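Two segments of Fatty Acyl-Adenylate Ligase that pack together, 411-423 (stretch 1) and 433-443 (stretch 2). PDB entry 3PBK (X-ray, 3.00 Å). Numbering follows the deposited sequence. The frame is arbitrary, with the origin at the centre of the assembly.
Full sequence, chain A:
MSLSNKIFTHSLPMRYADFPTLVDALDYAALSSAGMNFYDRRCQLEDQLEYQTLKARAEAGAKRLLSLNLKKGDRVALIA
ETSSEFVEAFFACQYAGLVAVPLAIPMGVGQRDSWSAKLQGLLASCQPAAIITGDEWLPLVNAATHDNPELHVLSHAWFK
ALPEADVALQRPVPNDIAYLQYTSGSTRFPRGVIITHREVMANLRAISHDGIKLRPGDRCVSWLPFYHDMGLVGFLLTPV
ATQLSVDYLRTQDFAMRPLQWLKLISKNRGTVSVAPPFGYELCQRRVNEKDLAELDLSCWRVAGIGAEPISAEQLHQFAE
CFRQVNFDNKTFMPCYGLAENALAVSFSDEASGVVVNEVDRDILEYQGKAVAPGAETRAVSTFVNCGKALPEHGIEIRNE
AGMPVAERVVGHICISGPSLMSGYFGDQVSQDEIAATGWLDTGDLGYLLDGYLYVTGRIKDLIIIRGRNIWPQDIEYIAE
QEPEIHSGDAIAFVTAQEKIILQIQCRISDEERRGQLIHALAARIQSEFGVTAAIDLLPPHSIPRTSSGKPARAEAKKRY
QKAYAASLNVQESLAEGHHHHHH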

ATOM      1  N   GLY A 411      -6.381  -8.339  19.588  1.00 16.69           N
ATOM      2  CA  GLY A 411      -5.011  -8.101  20.022  1.00 16.27           C
ATOM      3  C   GLY A 411      -4.081  -7.801  18.855  1.00 17.17           C
ATOM      4  O   GLY A 411      -4.552  -7.571  17.733  1.00 16.28           O
ATOM      5  N   HIS A 412      -2.767  -7.806  19.121  1.00 18.61           N
ATOM      6  CA  HIS A 412      -1.722  -7.536  18.113  1.00 17.83           C
ATOM      7  C   HIS A 412      -1.606  -8.665  17.095  1.00 16.82           C
ATOM      8  O   HIS A 412      -1.322  -9.800  17.460  1.00 16.61           O
ATOM      9  N   ILE A 413      -1.806  -8.354  15.820  1.00 16.33           N
ATOM     10  CA  ILE A 413      -1.637  -9.337  14.757  1.00 15.14           C
ATOM     11  C   ILE A 413      -0.155  -9.649  14.523  1.00 14.80           C
ATOM     12  O   ILE A 413       0.611  -8.779  14.136  1.00 15.17           O
ATOM     13  N   CYS A 414       0.251 -10.890  14.756  1.00 14.54           N
ATOM     14  CA  CYS A 414       1.647 -11.276  14.579  1.00 13.75           C
ATOM     15  C   CYS A 414       1.806 -12.271  13.443  1.00 14.33           C
ATOM     16  O   CYS A 414       1.027 -13.214  13.309  1.00 13.63           O
ATOM     17  N   ILE A 415       2.836 -12.060  12.629  1.00 15.17           N
ATOM     18  CA  ILE A 415       3.059 -12.867  11.439  1.00 14.21           C
ATOM     19  C   ILE A 415       4.405 -13.574  11.498  1.00 14.59           C
ATOM     20  O   ILE A 415       5.271 -13.192  12.279  1.00 14.64           O
ATOM     21  N   SER A 416       4.565 -14.606  10.672  1.00 14.70           N
ATOM     22  CA  SER A 416       5.805 -15.361  10.603  1.00 14.89           C
ATOM     23  C   SER A 416       5.799 -16.235   9.369  1.00 15.43           C
ATOM     24  O   SER A 416       4.740 -16.543   8.827  1.00 15.24           O
ATOM     25  N   GLY A 417       6.987 -16.657   8.944  1.00 16.14           N
ATOM     26  CA  GLY A 417       7.124 -17.437   7.727  1.00 15.60           C
ATOM     27  C   GLY A 417       8.084 -16.785   6.758  1.00 15.26           C
ATOM     28  O   GLY A 417       8.580 -15.695   7.008  1.00 15.29           O
ATOM     29  N   PRO A 418       8.325 -17.440   5.623  1.00 15.63           N
ATOM     30  CA  PRO A 418       9.384 -17.117   4.657  1.00 16.04           C
ATOM     31  C   PRO A 418       9.341 -15.684   4.135  1.00 17.02           C
ATOM     32  O   PRO A 418      10.397 -15.109   3.854  1.00 17.40           O
ATOM     33  N   SER A 419       8.142 -15.127   3.992  1.00 16.25           N
ATOM     34  CA  SER A 419       7.981 -13.777   3.472  1.00 15.95           C
ATOM     35  C   SER A 419       8.498 -12.714   4.430  1.00 16.25           C
ATOM     36  O   SER A 419       8.872 -11.632   4.008  1.00 16.72           O
ATOM     37  N   LEU A 420       8.518 -13.025   5.721  1.00 16.40           N
ATOM     38  CA  LEU A 420       8.921 -12.057   6.735  1.00 16.17           C
ATOM     39  C   LEU A 420      10.236 -11.384   6.367  1.00 17.58           C
ATOM     40  O   LEU A 420      11.160 -12.039   5.874  1.00 17.82           O
HETATM   41  N   MSE A 421      10.325 -10.081   6.627  1.00 17.51           N
HETATM   42  CA  MSE A 421      11.524  -9.315   6.338  1.00 17.19           C
HETATM   43  C   MSE A 421      12.672  -9.783   7.209  1.00 18.17           C
HETATM   44  O   MSE A 421      12.523 -10.701   8.017  1.00 18.42           O
ATOM     45  N   SER A 422      13.824  -9.144   7.045  1.00 18.21           N
ATOM     46  CA  SER A 422      14.992  -9.490   7.835  1.00 17.68           C
ATOM     47  C   SER A 422      15.100  -8.527   8.997  1.00 18.13           C
ATOM     48  O   SER A 422      15.713  -8.828  10.026  1.00 17.92           O
ATOM     49  N   GLY A 423      14.466  -7.373   8.817  1.00 19.04           N
ATOM     50  CA  GLY A 423      14.462  -6.301   9.793  1.00 19.65           C
ATOM     51  C   GLY A 423      14.580  -4.971   9.076  1.00 19.80           C
ATOM     52  O   GLY A 423      14.628  -4.919   7.852  1.00 19.02           O
ATOM     53  N   GLU A 433      15.657  -9.444  16.920  1.00 20.81           N
ATOM     54  CA  GLU A 433      14.386 -10.008  17.395  1.00 20.54           C
ATOM     55  C   GLU A 433      13.791 -11.004  16.401  1.00 18.99           C
ATOM     56  O   GLU A 433      13.328 -12.082  16.777  1.00 17.56           O
ATOM     57  N   ILE A 434      13.805 -10.630  15.126  1.00 19.27           N
ATOM     58  CA  ILE A 434      13.233 -11.459  14.081  1.00 18.17           C
ATOM     59  C   ILE A 434      14.037 -12.741  13.943  1.00 18.70           C
ATOM     60  O   ILE A 434      13.465 -13.835  13.878  1.00 17.63           O
ATOM     61  N   ALA A 435      15.364 -12.599  13.919  1.00 19.55           N
ATOM     62  CA  ALA A 435      16.283 -13.741  13.900  1.00 18.45           C
ATOM     63  C   ALA A 435      16.040 -14.706  15.077  1.00 18.13           C
ATOM     64  O   ALA A 435      16.117 -15.931  14.921  1.00 16.96           O
ATOM     65  N   ALA A 436      15.744 -14.131  16.242  1.00 17.45           N
ATOM     66  CA  ALA A 436      15.512 -14.878  17.472  1.00 16.70           C
ATOM     67  C   ALA A 436      14.144 -15.588  17.540  1.00 17.20           C
ATOM     68  O   ALA A 436      14.076 -16.810  17.669  1.00 17.56           O
ATOM     69  N   THR A 437      13.053 -14.829  17.462  1.00 17.18           N
ATOM     70  CA  THR A 437      11.716 -15.413  17.597  1.00 16.08           C
ATOM     71  C   THR A 437      11.123 -15.942  16.296  1.00 15.35           C
ATOM     72  O   THR A 437      10.419 -16.942  16.293  1.00 15.35           O
ATOM     73  N   GLY A 438      11.395 -15.265  15.193  1.00 15.34           N
ATOM     74  CA  GLY A 438      10.795 -15.637  13.930  1.00 15.21           C
ATOM     75  C   GLY A 438       9.429 -14.999  13.755  1.00 14.98           C
ATOM     76  O   GLY A 438       8.756 -15.230  12.748  1.00 14.56           O
ATOM     77  N   TRP A 439       9.031 -14.202  14.747  1.00 14.93           N
ATOM     78  CA  TRP A 439       7.753 -13.495  14.744  1.00 15.06           C
ATOM     79  C   TRP A 439       7.923 -11.997  14.638  1.00 14.84           C
ATOM     80  O   TRP A 439       8.915 -11.429  15.097  1.00 15.25           O
ATOM     81  N   LEU A 440       6.921 -11.353  14.060  1.00 14.40           N
ATOM     82  CA  LEU A 440       6.887  -9.909  14.017  1.00 14.78           C
ATOM     83  C   LEU A 440       5.521  -9.455  14.465  1.00 15.14           C
ATOM     84  O   LEU A 440       4.509 -10.022  14.055  1.00 14.59           O
ATOM     85  N   ASP A 441       5.496  -8.436  15.317  1.00 15.65           N
ATOM     86  CA  ASP A 441       4.259  -7.763  15.685  1.00 15.24           C
ATOM     87  C   ASP A 441       3.960  -6.651  14.682  1.00 15.43           C
ATOM     88  O   ASP A 441       4.687  -5.673  14.606  1.00 15.85           O
ATOM     89  N   THR A 442       2.887  -6.793  13.914  1.00 15.86           N
ATOM     90  CA  THR A 442       2.598  -5.855  12.831  1.00 15.61           C
ATOM     91  C   THR A 442       2.096  -4.500  13.324  1.00 16.44           C
ATOM     92  O   THR A 442       2.072  -3.541  12.573  1.00 17.14           O
ATOM     93  N   GLY A 443       1.674  -4.421  14.575  1.00 16.55           N
ATOM     94  CA  GLY A 443       1.128  -3.185  15.089  1.00 16.64           C
ATOM     95  C   GLY A 443      -0.298  -2.968  14.625  1.00 17.51           C
ATOM     96  O   GLY A 443      -0.822  -1.854  14.687  1.00 18.90           O
TER

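What holds the two stretches in register? Strand 411-416 runs antiparallel to the short strand around Leu 440, and two backbone hydrogen bonds pair Ile 415 with Leu 440: Ile 415 N donates to Leu 440 O at 3.0 Å, and Leu 440 N to Ile 415 O at 3.0 Å. Beyond them, Ile 413 O accepts twice from Thr 442, from its N at 3.0 Å and from its OG1 at 2.7 Å. The p rotamer of Thr 442 brings that hydroxyl to the same carbonyl as its own amide.

How does Leu 440 fill its side of the sheet? Its CB lies on the same face as that of Ile 415, with chi1 t and chi2 between wells at 99°. Leu 440 CD2 meets Ile 415 CD1 at 3.9 Å, while Leu 440 CD1 lies 3.6 Å from the selenomethionine methyl, Met 421 CE. Leu 420 CD2 adds a contact with Leu 440 CB at 4.0 Å.

What does Ile 434 contribute from the helix? Pointing toward stretch 1 in the m, t rotamer, it extends this apolar cluster. Ile 434 CG2 touches Leu 420 CD1 at 3.7 Å, and Ile 434 CD1 touches Met 421 CE at 3.6 Å. The CA-to-CB bond of Met 421 points sideways, but its p, t, t chain brings the methyl against both Ile 434 and Leu 440.

Where does the Trp 439 ring go? Its CA-to-CB bond points sideways, but with chi1 m and chi2 at 102° the ring end comes nearer to stretch 1. Ser 416 CB sits 3.6 Å from the centroid of the Trp 439 six-membered ring, nearly along the ring normal, making a CH-pi contact; Cys 414 CB packs 3.9 Å from Trp 439 CE3. Ser 416 thus lies over one face of the indole, while Cys 414 CB touches it at the CE3 corner, on the other side of the ring plane.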

ATOM      1  CB  HIS A 412      -0.350  -7.399  18.775  1.00 18.13           C
ATOM      2  CG  HIS A 412      -0.260  -6.308  19.798  1.00 20.96           C
ATOM      3  ND1 HIS A 412      -1.365  -5.777  20.428  1.00 22.06           N
ATOM      4  CD2 HIS A 412       0.813  -5.677  20.334  1.00 22.15           C
ATOM      5  CE1 HIS A 412      -0.981  -4.850  21.288  1.00 24.03           C
ATOM      6  NE2 HIS A 412       0.338  -4.773  21.253  1.00 24.56           N
ATOM      7  CB  ILE A 413      -2.223  -8.802  13.457  1.00 14.85           C
ATOM      8  CG1 ILE A 413      -3.708  -8.521  13.622  1.00 15.15           C
ATOM      9  CG2 ILE A 413      -2.005  -9.782  12.348  1.00 14.61           C
ATOM     10  CD1 ILE A 413      -4.317  -7.806  12.424  1.00 15.03           C
ATOM     11  CB  CYS A 414       2.218 -11.874  15.861  1.00 15.03           C
ATOM     12  SG  CYS A 414       2.207 -10.759  17.269  1.00 14.39           S
ATOM     13  CB  ILE A 415       2.993 -12.005  10.168  1.00 14.29           C
ATOM     14  CG1 ILE A 415       3.943 -10.810  10.275  1.00 14.49           C
ATOM     15  CG2 ILE A 415       1.579 -11.524   9.932  1.00 14.52           C
ATOM     16  CD1 ILE A 415       4.044  -9.989   8.998  1.00 14.96           C
ATOM     17  CB  SER A 416       5.958 -16.253  11.827  1.00 15.15           C
ATOM     18  OG  SER A 416       5.109 -17.376  11.722  1.00 15.36           O
ATOM     19  CB  PRO A 418       9.099 -18.072   3.504  1.00 15.44           C
ATOM     20  CG  PRO A 418       8.295 -19.151   4.101  1.00 16.76           C
ATOM     21  CD  PRO A 418       7.447 -18.504   5.131  1.00 15.80           C
ATOM     22  CB  SER A 419       6.514 -13.511   3.159  1.00 16.22           C
ATOM     23  OG  SER A 419       6.059 -14.376   2.134  1.00 16.75           O
ATOM     24  CB  LEU A 420       9.077 -12.749   8.080  1.00 15.94           C
ATOM     25  CG  LEU A 420       8.622 -11.985   9.318  1.00 15.96           C
ATOM     26  CD1 LEU A 420       9.454 -12.401  10.512  1.00 15.98           C
ATOM     27  CD2 LEU A 420       8.738 -10.505   9.094  1.00 16.83           C
HETATM   28  CB  MSE A 421      11.281  -7.847   6.614  1.00 17.75           C
HETATM   29  CG  MSE A 421      11.081  -7.551   8.079  1.00 19.34           C
HETATM   30 SE   MSE A 421      11.028  -5.633   8.465  1.00 28.99          SE
HETATM   31  CE  MSE A 421      10.745  -5.738  10.398  1.00 21.87           C
ATOM     32  CB  SER A 422      16.243  -9.437   6.970  1.00 17.96           C
ATOM     33  OG  SER A 422      16.112 -10.292   5.841  1.00 17.48           O
ATOM     34  CB  GLU A 433      13.372  -8.891  17.685  1.00 21.85           C
ATOM     35  CG  GLU A 433      13.460  -8.309  19.098  1.00 25.39           C
ATOM     36  CD  GLU A 433      12.754  -6.946  19.251  1.00 28.89           C
ATOM     37  OE1 GLU A 433      12.017  -6.519  18.318  1.00 26.43           O
ATOM     38  OE2 GLU A 433      12.947  -6.305  20.320  1.00 29.18           O
ATOM     39  CB  ILE A 434      13.161 -10.702  12.752  1.00 17.73           C
ATOM     40  CG1 ILE A 434      12.065  -9.641  12.847  1.00 17.87           C
ATOM     41  CG2 ILE A 434      12.897 -11.654  11.595  1.00 17.03           C
ATOM     42  CD1 ILE A 434      11.657  -9.057  11.522  1.00 18.65           C
ATOM     43  CB  ALA A 435      17.707 -13.242  13.913  1.00 17.99           C
ATOM     44  CB  ALA A 436      15.686 -13.955  18.661  1.00 17.39           C
ATOM     45  CB  THR A 437      10.722 -14.410  18.186  1.00 16.06           C
ATOM     46  OG1 THR A 437      10.400 -13.418  17.200  1.00 15.94           O
ATOM     47  CG2 THR A 437      11.311 -13.744  19.426  1.00 16.11           C
ATOM     48  CB  TRP A 439       6.968 -13.770  16.028  1.00 15.31           C
ATOM     49  CG  TRP A 439       6.385 -15.109  16.086  1.00 15.30           C
ATOM     50  CD1 TRP A 439       6.865 -16.164  16.779  1.00 15.77           C
ATOM     51  CD2 TRP A 439       5.203 -15.567  15.412  1.00 16.08           C
ATOM     52  NE1 TRP A 439       6.064 -17.260  16.584  1.00 16.87           N
ATOM     53  CE2 TRP A 439       5.032 -16.921  15.752  1.00 16.06           C
ATOM     54  CE3 TRP A 439       4.275 -14.964  14.561  1.00 15.04           C
ATOM     55  CZ2 TRP A 439       3.968 -17.687  15.275  1.00 14.91           C
ATOM     56  CZ3 TRP A 439       3.225 -15.733  14.083  1.00 15.20           C
ATOM     57  CH2 TRP A 439       3.083 -17.079  14.445  1.00 14.74           C
ATOM     58  CB  LEU A 440       7.127  -9.403  12.601  1.00 14.76           C
ATOM     59  CG  LEU A 440       6.884  -7.905  12.501  1.00 15.05           C
ATOM     60  CD1 LEU A 440       8.193  -7.168  12.562  1.00 16.05           C
ATOM     61  CD2 LEU A 440       6.168  -7.578  11.228  1.00 15.88           C
ATOM     62  CB  ASP A 441       4.400  -7.182  17.082  1.00 15.64           C
ATOM     63  CG  ASP A 441       3.186  -6.405  17.508  1.00 17.45           C
ATOM     64  OD1 ASP A 441       2.366  -6.082  16.622  1.00 17.05           O
ATOM     65  OD2 ASP A 441       3.048  -6.124  18.724  1.00 19.12           O
ATOM     66  CB  THR A 442       1.527  -6.407  11.903  1.00 15.66           C
ATOM     67  OG1 THR A 442       0.307  -6.532  12.638  1.00 16.49           O
ATOM     68  CG2 THR A 442       1.920  -7.770  11.368  1.00 14.81           C
TER